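Local coordinates for endoglucanase EG-II (Hypocrea jecorina, PDB 3QR3), which hydrolyses internal beta-1,4-glucosidic bonds in cellulose chains, acting as an endoglucanase, at residues A[88-93]-A[134-139]; A[200-205]-A[214-219]; A[220-225]-A[231-236]; A[243-248]-A[285-290]. All coordinates share one frame; numbering follows the deposited sequence.

Contact 1. Residues A[88-93]-A[134-139]; sequences QLVQGC and SKYASQ
Gln91 and Gln139 meet amide to amide, a worked example of how two like flat groups can serve each other as donor and acceptor at once. Their planes differ by only 14°, so the pairing lies almost within one layer: Gln91 NE2 donates an N-H...O hydrogen bond to Gln139 OE1 over 3.0 Å, and a second bond runs the other way, from Gln139 NE2 to Gln91 OE1, over 3.1 Å. Both bonds are nearly straight. The first uses a lone pair of Gln139 OE1 in its carbonyl plane, whereas the second comes to Gln91 OE1 tilted 15° from the carbonyl plane of Gln91. The side chains carrying these amides cross at about a right angle. Gln139 runs extended beyond CG, while a bend at chi2 of Gln91 (-51°) turns its amide toward Gln139.

The elements so joined are helix 80-95 and the end of helix 122-136, successive helices in the outer layer of a TIM barrel. A type I turn from Tyr136 to Gln139 presents both residues to the same neighbour.

Beside the amide pair, Val90 and Tyr136 approach from opposite directions. Val90 CG2 lies 3.7 Å from Tyr136 OH, and Val90 CG1 is 3.8 Å from Tyr136 CE1, set obliquely to the ring. Gln91 NE2 and Gln139 OE1 border that ring at its edge, while Lys135 CG sits over the centre of one face. Asp87 OD1 accepts hydrogen bonds from both Tyr136 OH and Gln91 NE2, tying the aromatic and amide halves together, and Val90 also touches Leu62 of strand 59-64.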
loop_
_atom_site.group_PDB
_atom_site.type_symbol
_atom_site.label_atom_id
_atom_site.label_comp_id
_atom_site.label_asym_id
_atom_site.label_seq_id
_atom_site.Cartn_x
_atom_site.Cartn_y
_atom_site.Cartn_z
ATOM N N GLN A 88 13.050 11.229 0.620
ATOM C CA GLN A 88 13.021 11.879 1.926
ATOM C C GLN A 88 11.909 11.283 2.776
ATOM O O GLN A 88 12.069 11.095 3.979
ATOM C CB GLN A 88 12.825 13.402 1.814
ATOM C CG GLN A 88 14.011 14.155 1.254
ATOM C CD GLN A 88 13.696 15.631 1.026
ATOM O OE1 GLN A 88 12.867 16.216 1.722
ATOM N NE2 GLN A 88 14.359 16.231 0.054
ATOM N N LEU A 89 10.775 11.000 2.151
ATOM C CA LEU A 89 9.651 10.421 2.880
ATOM C C LEU A 89 9.975 8.961 3.258
ATOM O O LEU A 89 9.709 8.513 4.376
ATOM C CB LEU A 89 8.374 10.511 2.042
ATOM C CG LEU A 89 7.083 10.029 2.707
ATOM C CD1 LEU A 89 6.786 10.866 3.946
ATOM C CD2 LEU A 89 5.929 10.087 1.712
ATOM N N VAL A 90 10.581 8.240 2.327
ATOM C CA VAL A 90 11.017 6.864 2.581
ATOM C C VAL A 90 12.002 6.759 3.754
ATOM O O VAL A 90 11.818 5.938 4.649
ATOM C CB VAL A 90 11.665 6.234 1.322
ATOM C CG1 VAL A 90 12.169 4.818 1.618
ATOM C CG2 VAL A 90 10.672 6.214 0.172
ATOM N N GLN A 91 13.044 7.589 3.747
ATOM C CA GLN A 91 14.016 7.579 4.834
ATOM C C GLN A 91 13.405 8.021 6.163
ATOM O O GLN A 91 13.784 7.522 7.216
ATOM C CB GLN A 91 15.250 8.419 4.489
ATOM C CG GLN A 91 16.008 7.929 3.257
ATOM C CD GLN A 91 16.331 6.436 3.315
ATOM O OE1 GLN A 91 16.660 5.899 4.370
ATOM N NE2 GLN A 91 16.226 5.763 2.173
ATOM N N GLY A 92 12.441 8.934 6.116
ATOM C CA GLY A 92 11.792 9.375 7.335
ATOM C C GLY A 92 11.065 8.214 7.980
ATOM O O GLY A 92 11.072 8.035 9.200
ATOM N N CYS A 93 10.434 7.413 7.136
ATOM C CA CYS A 93 9.724 6.225 7.583
ATOM C C CYS A 93 10.714 5.196 8.145
ATOM O O CYS A 93 10.526 4.658 9.236
ATOM C CB CYS A 93 8.943 5.641 6.401
ATOM S SG CYS A 93 8.257 4.021 6.683
ATOM N N SER A 134 17.429 -1.408 -7.134
ATOM C CA SER A 134 18.844 -1.062 -7.057
ATOM C C SER A 134 19.083 0.022 -6.004
ATOM O O SER A 134 20.022 -0.064 -5.207
ATOM C CB SER A 134 19.358 -0.603 -8.420
ATOM O OG SER A 134 20.719 -0.216 -8.334
ATOM N N LYS A 135 18.224 1.038 -5.989
ATOM C CA LYS A 135 18.365 2.112 -5.011
ATOM C C LYS A 135 18.226 1.577 -3.588
ATOM O O LYS A 135 18.978 1.957 -2.698
ATOM C CB LYS A 135 17.317 3.200 -5.243
ATOM C CG LYS A 135 17.413 4.372 -4.260
ATOM C CD LYS A 135 16.498 5.527 -4.671
ATOM C CE LYS A 135 16.747 6.759 -3.808
ATOM N NZ LYS A 135 18.064 7.396 -4.104
ATOM N N TYR A 136 17.268 0.681 -3.382
ATOM C CA TYR A 136 16.908 0.255 -2.036
ATOM C C TYR A 136 17.446 -1.118 -1.636
ATOM O O TYR A 136 17.104 -1.632 -0.574
ATOM C CB TYR A 136 15.387 0.311 -1.880
ATOM C CG TYR A 136 14.886 1.734 -1.905
ATOM C CD1 TYR A 136 15.312 2.639 -0.950
ATOM C CD2 TYR A 136 14.027 2.187 -2.900
ATOM C CE1 TYR A 136 14.889 3.951 -0.963
ATOM C CE2 TYR A 136 13.586 3.511 -2.919
ATOM C CZ TYR A 136 14.023 4.382 -1.944
ATOM O OH TYR A 136 13.613 5.701 -1.934
ATOM N N ALA A 137 18.294 -1.696 -2.480
ATOM C CA ALA A 137 18.776 -3.062 -2.266
ATOM C C ALA A 137 19.324 -3.307 -0.859
ATOM O O ALA A 137 19.107 -4.371 -0.288
ATOM C CB ALA A 137 19.819 -3.437 -3.322
ATOM N N SER A 138 20.025 -2.323 -0.302
ATOM C CA SER A 138 20.697 -2.509 0.983
ATOM C C SER A 138 19.797 -2.211 2.178
ATOM O O SER A 138 20.217 -2.372 3.316
ATOM C CB SER A 138 21.947 -1.633 1.069
ATOM O OG SER A 138 21.592 -0.258 1.125
ATOM N N GLN A 139 18.562 -1.781 1.925
ATOM C CA GLN A 139 17.642 -1.436 3.017
ATOM C C GLN A 139 16.518 -2.461 3.149
ATOM O O GLN A 139 15.532 -2.417 2.414
ATOM C CB GLN A 139 17.100 -0.022 2.821
ATOM C CG GLN A 139 18.214 1.010 2.751
ATOM C CD GLN A 139 17.708 2.438 2.757
ATOM O OE1 GLN A 139 17.101 2.903 1.789
ATOM N NE2 GLN A 139 17.979 3.154 3.839
#

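Contact 2. Residues A[200-205]-A[214-219]; sequences ALSQVT and LIFDVH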
loop_
_atom_site.group_PDB
_atom_site.type_symbol
_atom_site.label_atom_id
_atom_site.label_comp_id
_atom_site.label_asym_id
_atom_site.label_seq_id
_atom_site.Cartn_x
_atom_site.Cartn_y
_atom_site.Cartn_z
ATOM N N ALA A 200 -3.175 -17.760 -9.780
ATOM C CA ALA A 200 -2.184 -17.258 -10.727
ATOM C C ALA A 200 -0.944 -16.712 -10.006
ATOM O O ALA A 200 0.187 -17.021 -10.374
ATOM C CB ALA A 200 -2.796 -16.183 -11.625
ATOM N N LEU A 201 -1.157 -15.893 -8.979
ATOM C CA LEU A 201 -0.038 -15.272 -8.274
ATOM C C LEU A 201 0.755 -16.261 -7.418
ATOM O O LEU A 201 1.922 -16.020 -7.096
ATOM C CB LEU A 201 -0.526 -14.100 -7.425
ATOM C CG LEU A 201 -1.059 -12.932 -8.250
ATOM C CD1 LEU A 201 -1.766 -11.915 -7.353
ATOM C CD2 LEU A 201 0.070 -12.277 -9.052
ATOM N N SER A 202 0.121 -17.368 -7.040
ATOM C CA SER A 202 0.813 -18.412 -6.292
ATOM C C SER A 202 1.981 -19.030 -7.062
ATOM O O SER A 202 2.842 -19.681 -6.464
ATOM C CB SER A 202 -0.162 -19.516 -5.861
ATOM O OG SER A 202 -1.005 -19.058 -4.817
ATOM N N GLN A 203 2.011 -18.833 -8.380
ATOM C CA GLN A 203 3.042 -19.440 -9.227
ATOM C C GLN A 203 4.296 -18.567 -9.311
ATOM O O GLN A 203 5.314 -18.982 -9.864
ATOM C CB GLN A 203 2.496 -19.698 -10.638
ATOM C CG GLN A 203 1.094 -20.319 -10.675
ATOM C CD GLN A 203 0.951 -21.514 -9.744
ATOM O OE1 GLN A 203 1.843 -22.356 -9.655
ATOM N NE2 GLN A 203 -0.184 -21.592 -9.046
ATOM N N VAL A 204 4.216 -17.353 -8.771
ATOM C CA VAL A 204 5.334 -16.415 -8.827
ATOM C C VAL A 204 6.391 -16.831 -7.813
ATOM O O VAL A 204 6.065 -17.150 -6.688
ATOM C CB VAL A 204 4.854 -14.961 -8.552
ATOM C CG1 VAL A 204 6.034 -13.997 -8.455
ATOM C CG2 VAL A 204 3.892 -14.513 -9.636
ATOM N N THR A 205 7.656 -16.848 -8.219
ATOM C CA THR A 205 8.720 -17.257 -7.321
ATOM C C THR A 205 9.932 -16.354 -7.428
ATOM O O THR A 205 10.104 -15.666 -8.418
ATOM C CB THR A 205 9.228 -18.695 -7.645
ATOM O OG1 THR A 205 9.788 -18.725 -8.970
ATOM C CG2 THR A 205 8.106 -19.727 -7.516
ATOM N N LEU A 214 7.372 -13.288 -0.440
ATOM C CA LEU A 214 6.453 -12.843 -1.470
ATOM C C LEU A 214 5.085 -12.928 -0.838
ATOM O O LEU A 214 4.575 -14.016 -0.577
ATOM C CB LEU A 214 6.547 -13.731 -2.719
ATOM C CG LEU A 214 7.916 -13.817 -3.398
ATOM C CD1 LEU A 214 7.849 -14.681 -4.667
ATOM C CD2 LEU A 214 8.477 -12.432 -3.733
ATOM N N ILE A 215 4.506 -11.763 -0.562
ATOM C CA ILE A 215 3.325 -11.677 0.274
ATOM C C ILE A 215 2.141 -11.233 -0.557
ATOM O O ILE A 215 2.251 -10.281 -1.322
ATOM C CB ILE A 215 3.562 -10.657 1.410
ATOM C CG1 ILE A 215 4.888 -10.961 2.131
ATOM C CG2 ILE A 215 2.361 -10.614 2.371
ATOM C CD1 ILE A 215 4.938 -12.361 2.784
ATOM N N PHE A 216 1.008 -11.918 -0.419
ATOM C CA PHE A 216 -0.177 -11.500 -1.154
ATOM C C PHE A 216 -0.689 -10.174 -0.592
ATOM O O PHE A 216 -0.793 -10.003 0.613
ATOM C CB PHE A 216 -1.258 -12.581 -1.128
ATOM C CG PHE A 216 -0.841 -13.872 -1.817
ATOM C CD1 PHE A 216 -0.535 -13.886 -3.176
ATOM C CD2 PHE A 216 -0.760 -15.055 -1.107
ATOM C CE1 PHE A 216 -0.153 -15.069 -3.815
ATOM C CE2 PHE A 216 -0.383 -16.241 -1.730
ATOM C CZ PHE A 216 -0.080 -16.250 -3.092
ATOM N N ASP A 217 -0.996 -9.235 -1.477
ATOM C CA ASP A 217 -1.359 -7.872 -1.060
ATOM C C ASP A 217 -2.837 -7.652 -1.377
ATOM O O ASP A 217 -3.209 -7.607 -2.545
ATOM C CB ASP A 217 -0.497 -6.881 -1.863
ATOM C CG ASP A 217 -0.548 -5.465 -1.332
ATOM O OD1 ASP A 217 -1.612 -5.056 -0.821
ATOM O OD2 ASP A 217 0.482 -4.752 -1.450
ATOM N N VAL A 218 -3.682 -7.529 -0.355
ATOM C CA VAL A 218 -5.108 -7.283 -0.595
ATOM C C VAL A 218 -5.595 -5.970 0.007
ATOM O O VAL A 218 -4.951 -5.414 0.890
ATOM C CB VAL A 218 -5.997 -8.431 -0.072
ATOM C CG1 VAL A 218 -5.750 -9.716 -0.876
ATOM C CG2 VAL A 218 -5.766 -8.657 1.411
ATOM N N HIS A 219 -6.736 -5.492 -0.500
ATOM C CA HIS A 219 -7.432 -4.318 -0.002
ATOM C C HIS A 219 -8.852 -4.720 0.375
ATOM O O HIS A 219 -9.409 -5.646 -0.204
ATOM C CB HIS A 219 -7.522 -3.258 -1.102
ATOM C CG HIS A 219 -6.219 -2.598 -1.417
ATOM N ND1 HIS A 219 -6.135 -1.442 -2.165
ATOM C CD2 HIS A 219 -4.950 -2.910 -1.062
ATOM C CE1 HIS A 219 -4.870 -1.081 -2.271
ATOM N NE2 HIS A 219 -4.129 -1.954 -1.609
#
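Leu214 opens the strand and reaches across to Val204 and Thr205, within the beta-alpha-beta unit formed by strand 179-182, helix 197-201 and strand 214-219 of the TIM barrel. The contact illustrates how a barrel strand packs against the chain that leads from the helix back toward it. One methyl does the touching: Leu214 CD1 lies 3.7 Å from Val204 O and 3.8 Å from Thr205 CA, so it rests chiefly on backbone. Val204 CG1 stands a little farther from Leu214 CD1, at 4.3 Å. Around this pair, Leu181 of strand 179-182 touches both Leu214 and Val204, and Val166 of helix 155-171 adds to the apolar surroundings of Val204.

Ile215 turns to the other side of the strand, and Phe216 then returns to the helix side. With CG anti to its own carbonyl carbon (chi1 -63°), its ring extends toward residues 201 and 202, which lie in the type I turn from Leu201 to Val204. Leu201 CB approaches the ring edge near its plane, 3.8 Å from Phe216 CE1, and the backbone atoms Leu201 C and Ser202 CA continue this border. The rings of Phe192 and Trp248 meet the same phenylalanine, with planes inclined by about 60° and 55°. Within the turn, Ser202 OG hydrogen-bonds Ala198 O and lies obliquely to the Phe216 ring, 3.4 Å from Phe216 CZ.

Contact 3. Residues A[220-225]-A[231-236]; sequences KYLDSD and AECTTN. With SO4 (sulfate ion), chain F.
Leu222 O is the acceptor on which Thr234 and its neighbours converge, and it exemplifies a meeting of two pieces of irregular chain in which one carbonyl takes the direct backbone hydrogen bonding. Thr234 N supplies the strong bond, 2.8 Å to Leu222 O with an angle of 170° at the hydrogen, and arrives nearly along the C=O axis. Thr235 N adds a weak bond to the same oxygen. Cys233 CA comes within 3.4 Å of Leu222 O in a CA-H...O contact, so the oxygen is approached by backbone atoms of three successive residues.

The side chain of Leu222 packs beside this cluster. Its CB touches Cys233 SG at 3.6 Å, and Leu222 CG lies 3.4 Å from Thr235 O. Next along the chain, Asp223 CB approaches Glu232 O at 3.5 Å, and a water bridges the segments by accepting from Ser224 N and donating to Glu232 O.

In the next shell, the carboxylate of Asp223 receives Gly228 N, Thr229 N and His230 ND1, fastening the intervening residues to the first segment. A sulfate, probably from the crystallisation liquor, is gripped by two successive backbone N-H groups: Ala231 N bonds its O3 at 2.9 Å and Glu232 N its O2 at 2.8 Å.

All this belongs to the long loop after strand 214-219, on the side of a TIM barrel where active sites are built. The Cys233-Cys269 disulfide anchors it to helix 267-281, whose Met273 and Gln276 also touch Leu222, while Lys220 pairs through its backbone with Glu260 of strand 256-261.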
loop_
_atom_site.group_PDB
_atom_site.type_symbol
_atom_site.label_atom_id
_atom_site.label_comp_id
_atom_site.label_asym_id
_atom_site.label_seq_id
_atom_site.Cartn_x
_atom_site.Cartn_y
_atom_site.Cartn_z
ATOM N N LYS A 220 -9.457 -4.013 1.321
ATOM C CA LYS A 220 -10.871 -4.241 1.606
ATOM C C LYS A 220 -11.452 -3.077 2.382
ATOM O O LYS A 220 -10.904 -2.668 3.408
ATOM C CB LYS A 220 -11.083 -5.544 2.390
ATOM C CG LYS A 220 -12.503 -6.109 2.281
ATOM C CD LYS A 220 -12.876 -6.428 0.824
ATOM C CE LYS A 220 -14.307 -6.945 0.703
ATOM N NZ LYS A 220 -15.335 -5.923 1.104
ATOM N N TYR A 221 -12.563 -2.544 1.883
ATOM C CA TYR A 221 -13.278 -1.481 2.571
ATOM C C TYR A 221 -14.547 -2.011 3.222
ATOM O O TYR A 221 -14.912 -3.178 3.052
ATOM C CB TYR A 221 -13.544 -0.288 1.628
ATOM C CG TYR A 221 -12.256 0.439 1.350
ATOM C CD1 TYR A 221 -11.722 1.313 2.285
ATOM C CD2 TYR A 221 -11.536 0.197 0.194
ATOM C CE1 TYR A 221 -10.523 1.959 2.059
ATOM C CE2 TYR A 221 -10.337 0.835 -0.039
ATOM C CZ TYR A 221 -9.836 1.710 0.896
ATOM O OH TYR A 221 -8.643 2.348 0.675
ATOM N N LEU A 222 -15.195 -1.164 4.006
ATOM C CA LEU A 222 -16.249 -1.643 4.890
ATOM C C LEU A 222 -17.603 -1.027 4.571
ATOM O O LEU A 222 -18.590 -1.322 5.240
ATOM C CB LEU A 222 -15.879 -1.403 6.360
ATOM C CG LEU A 222 -14.807 -2.330 6.963
ATOM C CD1 LEU A 222 -13.425 -2.097 6.336
ATOM C CD2 LEU A 222 -14.739 -2.154 8.476
ATOM N N ASP A 223 -17.653 -0.185 3.545
ATOM C CA ASP A 223 -18.922 0.403 3.142
ATOM C C ASP A 223 -19.685 -0.512 2.185
ATOM O O ASP A 223 -19.166 -1.540 1.744
ATOM C CB ASP A 223 -18.752 1.826 2.588
ATOM C CG ASP A 223 -17.785 1.906 1.419
ATOM O OD1 ASP A 223 -17.074 0.913 1.148
ATOM O OD2 ASP A 223 -17.737 2.980 0.767
ATOM N N SER A 224 -20.924 -0.132 1.881
ATOM C CA SER A 224 -21.852 -0.987 1.137
ATOM C C SER A 224 -21.357 -1.487 -0.230
ATOM O O SER A 224 -21.737 -2.578 -0.663
ATOM C CB SER A 224 -23.208 -0.284 0.986
ATOM O OG SER A 224 -23.052 1.003 0.409
ATOM N N ASP A 225 -20.520 -0.705 -0.910
ATOM C CA ASP A 225 -20.023 -1.108 -2.229
ATOM C C ASP A 225 -18.507 -1.337 -2.274
ATOM O O ASP A 225 -17.907 -1.342 -3.348
ATOM C CB ASP A 225 -20.411 -0.076 -3.285
ATOM C CG ASP A 225 -19.828 1.290 -2.999
ATOM O OD1 ASP A 225 -19.187 1.451 -1.937
ATOM O OD2 ASP A 225 -20.016 2.204 -3.830
ATOM N N ALA A 231 -18.951 7.245 4.542
ATOM C CA ALA A 231 -18.578 7.315 5.947
ATOM C C ALA A 231 -18.997 6.062 6.707
ATOM O O ALA A 231 -18.222 5.527 7.498
ATOM C CB ALA A 231 -19.187 8.565 6.603
ATOM N N GLU A 232 -20.213 5.582 6.451
ATOM C CA GLU A 232 -20.782 4.503 7.258
ATOM C C GLU A 232 -20.224 3.136 6.867
ATOM O O GLU A 232 -19.946 2.888 5.697
ATOM C CB GLU A 232 -22.313 4.501 7.159
ATOM C CG GLU A 232 -22.971 5.789 7.670
ATOM C CD GLU A 232 -22.747 6.023 9.166
ATOM O OE1 GLU A 232 -22.681 5.035 9.932
ATOM O OE2 GLU A 232 -22.646 7.195 9.579
ATOM N N CYS A 233 -20.042 2.262 7.855
ATOM C CA CYS A 233 -19.628 0.890 7.583
ATOM C C CYS A 233 -20.813 -0.066 7.705
ATOM O O CYS A 233 -21.723 0.150 8.504
ATOM C CB CYS A 233 -18.492 0.466 8.511
ATOM S SG CYS A 233 -16.985 1.454 8.315
ATOM N N THR A 234 -20.795 -1.121 6.901
ATOM C CA THR A 234 -21.921 -2.035 6.807
ATOM C C THR A 234 -21.471 -3.488 6.966
ATOM O O THR A 234 -22.293 -4.405 6.931
ATOM C CB THR A 234 -22.642 -1.884 5.446
ATOM O OG1 THR A 234 -21.743 -2.230 4.388
ATOM C CG2 THR A 234 -23.103 -0.456 5.233
ATOM N N THR A 235 -20.171 -3.701 7.137
ATOM C CA THR A 235 -19.647 -5.065 7.251
ATOM C C THR A 235 -18.299 -5.063 7.962
ATOM O O THR A 235 -17.577 -4.059 7.941
ATOM C CB THR A 235 -19.495 -5.736 5.855
ATOM O OG1 THR A 235 -19.039 -7.091 5.999
ATOM C CG2 THR A 235 -18.503 -4.957 4.982
ATOM N N ASN A 236 -17.970 -6.182 8.602
ATOM C CA ASN A 236 -16.634 -6.380 9.157
ATOM C C ASN A 236 -15.770 -7.286 8.270
ATOM O O ASN A 236 -14.622 -7.585 8.604
ATOM C CB ASN A 236 -16.712 -6.930 10.585
ATOM C CG ASN A 236 -17.391 -8.276 10.650
ATOM O OD1 ASN A 236 -17.396 -9.026 9.676
ATOM N ND2 ASN A 236 -17.970 -8.593 11.799
HETATM S S SO4 F . -22.383 8.112 4.104
HETATM O O1 SO4 F . -23.315 7.920 2.994
HETATM O O2 SO4 F . -22.053 6.806 4.657
HETATM O O3 SO4 F . -21.174 8.780 3.613
HETATM O O4 SO4 F . -22.996 8.931 5.144
HETATM O O HOH W 1 -21.758 2.283 3.536
#

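Contact 4. Residues A[243-248]-A[285-290]; sequences SPLATW and DVYLGY. With SO4 (sulfate ion), chain K.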
loop_
_atom_site.group_PDB
_atom_site.type_symbol
_atom_site.label_atom_id
_atom_site.label_comp_id
_atom_site.label_asym_id
_atom_site.label_seq_id
_atom_site.Cartn_x
_atom_site.Cartn_y
_atom_site.Cartn_z
ATOM N N SER A 243 -12.226 -14.714 6.503
ATOM C CA SER A 243 -12.266 -16.104 6.968
ATOM C C SER A 243 -11.865 -17.078 5.844
ATOM O O SER A 243 -10.919 -17.856 6.008
ATOM C CB SER A 243 -13.631 -16.468 7.582
ATOM O OG SER A 243 -13.646 -17.833 8.011
ATOM N N PRO A 244 -12.560 -17.025 4.692
ATOM C CA PRO A 244 -12.168 -17.886 3.566
ATOM C C PRO A 244 -10.718 -17.655 3.155
ATOM O O PRO A 244 -10.025 -18.597 2.773
ATOM C CB PRO A 244 -13.088 -17.438 2.431
ATOM C CG PRO A 244 -14.229 -16.763 3.084
ATOM C CD PRO A 244 -13.753 -16.218 4.393
ATOM N N LEU A 245 -10.254 -16.410 3.212
ATOM C CA LEU A 245 -8.875 -16.133 2.822
ATOM C C LEU A 245 -7.889 -16.746 3.820
ATOM O O LEU A 245 -6.896 -17.349 3.428
ATOM C CB LEU A 245 -8.633 -14.625 2.669
ATOM C CG LEU A 245 -7.232 -14.200 2.227
ATOM C CD1 LEU A 245 -6.789 -14.962 0.965
ATOM C CD2 LEU A 245 -7.195 -12.697 1.987
ATOM N N ALA A 246 -8.161 -16.588 5.114
ATOM C CA ALA A 246 -7.299 -17.173 6.144
ATOM C C ALA A 246 -7.122 -18.681 5.934
ATOM O O ALA A 246 -6.005 -19.207 5.998
ATOM C CB ALA A 246 -7.858 -16.893 7.547
ATOM N N THR A 247 -8.235 -19.366 5.701
ATOM C CA THR A 247 -8.226 -20.806 5.472
ATOM C C THR A 247 -7.339 -21.157 4.291
ATOM O O THR A 247 -6.481 -22.040 4.388
ATOM C CB THR A 247 -9.646 -21.321 5.191
ATOM O OG1 THR A 247 -10.478 -21.039 6.324
ATOM C CG2 THR A 247 -9.637 -22.839 4.920
ATOM N N TRP A 248 -7.553 -20.455 3.179
ATOM C CA TRP A 248 -6.766 -20.667 1.970
ATOM C C TRP A 248 -5.273 -20.416 2.218
ATOM O O TRP A 248 -4.421 -21.232 1.861
ATOM C CB TRP A 248 -7.272 -19.779 0.826
ATOM C CG TRP A 248 -6.535 -20.036 -0.448
ATOM C CD1 TRP A 248 -6.814 -20.998 -1.373
ATOM C CD2 TRP A 248 -5.374 -19.345 -0.924
ATOM N NE1 TRP A 248 -5.904 -20.946 -2.399
ATOM C CE2 TRP A 248 -5.008 -19.941 -2.147
ATOM C CE3 TRP A 248 -4.611 -18.279 -0.436
ATOM C CZ2 TRP A 248 -3.913 -19.506 -2.893
ATOM C CZ3 TRP A 248 -3.520 -17.849 -1.178
ATOM C CH2 TRP A 248 -3.185 -18.461 -2.396
ATOM N N ASP A 285 -0.961 -15.685 12.021
ATOM C CA ASP A 285 -0.064 -16.621 11.349
ATOM C C ASP A 285 -0.114 -16.421 9.828
ATOM O O ASP A 285 0.890 -16.567 9.140
ATOM C CB ASP A 285 -0.363 -18.082 11.734
ATOM C CG ASP A 285 -1.755 -18.535 11.318
ATOM O OD1 ASP A 285 -2.723 -17.766 11.484
ATOM O OD2 ASP A 285 -1.880 -19.682 10.839
ATOM N N VAL A 286 -1.289 -16.078 9.310
ATOM C CA VAL A 286 -1.440 -15.842 7.868
ATOM C C VAL A 286 -1.528 -14.357 7.484
ATOM O O VAL A 286 -1.196 -13.975 6.356
ATOM C CB VAL A 286 -2.647 -16.619 7.292
ATOM C CG1 VAL A 286 -2.459 -18.123 7.516
ATOM C CG2 VAL A 286 -3.944 -16.149 7.932
ATOM N N TYR A 287 -1.978 -13.512 8.406
ATOM C CA TYR A 287 -1.996 -12.073 8.124
ATOM C C TYR A 287 -0.785 -11.377 8.742
ATOM O O TYR A 287 -0.553 -11.476 9.947
ATOM C CB TYR A 287 -3.308 -11.429 8.582
ATOM C CG TYR A 287 -4.502 -11.947 7.820
ATOM C CD1 TYR A 287 -4.599 -11.761 6.448
ATOM C CD2 TYR A 287 -5.521 -12.638 8.463
ATOM C CE1 TYR A 287 -5.678 -12.235 5.734
ATOM C CE2 TYR A 287 -6.609 -13.129 7.753
ATOM C CZ TYR A 287 -6.674 -12.925 6.383
ATOM O OH TYR A 287 -7.744 -13.393 5.657
ATOM N N LEU A 288 -0.012 -10.690 7.903
ATOM C CA LEU A 288 1.213 -10.020 8.343
ATOM C C LEU A 288 0.954 -8.618 8.871
ATOM O O LEU A 288 1.767 -8.064 9.604
ATOM C CB LEU A 288 2.230 -9.937 7.198
ATOM C CG LEU A 288 3.261 -11.060 7.133
ATOM C CD1 LEU A 288 4.190 -10.868 5.933
ATOM C CD2 LEU A 288 4.056 -11.113 8.422
ATOM N N GLY A 289 -0.174 -8.030 8.486
ATOM C CA GLY A 289 -0.476 -6.691 8.949
ATOM C C GLY A 289 -1.668 -6.026 8.299
ATOM O O GLY A 289 -2.303 -6.581 7.398
ATOM N N TYR A 290 -1.985 -4.833 8.785
ATOM C CA TYR A 290 -3.036 -4.006 8.198
ATOM C C TYR A 290 -2.550 -2.568 8.105
ATOM O O TYR A 290 -1.776 -2.109 8.951
ATOM C CB TYR A 290 -4.330 -4.070 9.019
ATOM C CG TYR A 290 -4.198 -3.570 10.444
ATOM C CD1 TYR A 290 -4.292 -2.213 10.748
ATOM C CD2 TYR A 290 -3.990 -4.463 11.488
ATOM C CE1 TYR A 290 -4.173 -1.761 12.067
ATOM C CE2 TYR A 290 -3.868 -4.028 12.796
ATOM C CZ TYR A 290 -3.962 -2.682 13.086
ATOM O OH TYR A 290 -3.841 -2.277 14.399
HETATM S S SO4 K . -4.154 -22.502 -5.600
HETATM O O1 SO4 K . -4.159 -21.151 -6.132
HETATM O O2 SO4 K . -4.233 -23.452 -6.706
HETATM O O3 SO4 K . -2.907 -22.710 -4.857
HETATM O O4 SO4 K . -5.319 -22.665 -4.731
#
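Ala246 packs against both Val286 and Tyr287, illustrating how a small helix residue admits larger side chains from the start of a barrel strand and the residue before it. The apolar contacts come first. Ala246 CB lies 4.0 Å from Val286 CG2 and, obliquely to the ring, 4.0 Å from Tyr287 CE2. Leu245 borders the phenol as well: its CD2 reaches the ring edge, 4.1 Å from Tyr287 CE1, and Leu245 CB packs 3.4 Å from Tyr287 OH. Val286 CG2 also sits over one face of the neighbouring Tyr287 ring, offset toward the rim.

Among polar contacts, the tyrosine hydroxyl comes first. With chi1 at -64°, the Tyr287 ring projects to helix 238-251, where Tyr287 OH hydrogen-bonds Phe242 O. Beyond the packed face, Trp248 NE1 binds a sulfate, probably from the crystallisation liquor, through O4 at 3.0 Å. Asp285 makes a salt bridge to Arg250 farther along the helix.

In this TIM barrel the contact thus fits an outer helix to the start of strand 287-296, with Leu280 of helix 267-281 also touching Tyr287. The chemistry implies a largely apolar junction in which a buried phenol is satisfied by a helix carbonyl, a bond that probably limits how far the ring can shift.

The four contacts sample different layers of one TIM barrel. Contacts 2 and 4 are buried packing of strand against helix layer, without hydrogen bonds between their segments; their centres are 13 Å apart and they touch directly, Ile215 CD1 meeting Leu288 CD1 at 3.6 Å. Contact 1, partly buried, joins a helix to the end of the next helix and the turn after it, and adds a reciprocal amide pair to its apolar patch. Contact 3 is also partly buried but lies in a loop, where backbone hydrogen bonds and a water hold irregular chain and a disulfide ties it to a helix. It continues directly from the strand of contact 2, whereas contact 1 lies across the chain's centre from it, centres about 34 Å apart.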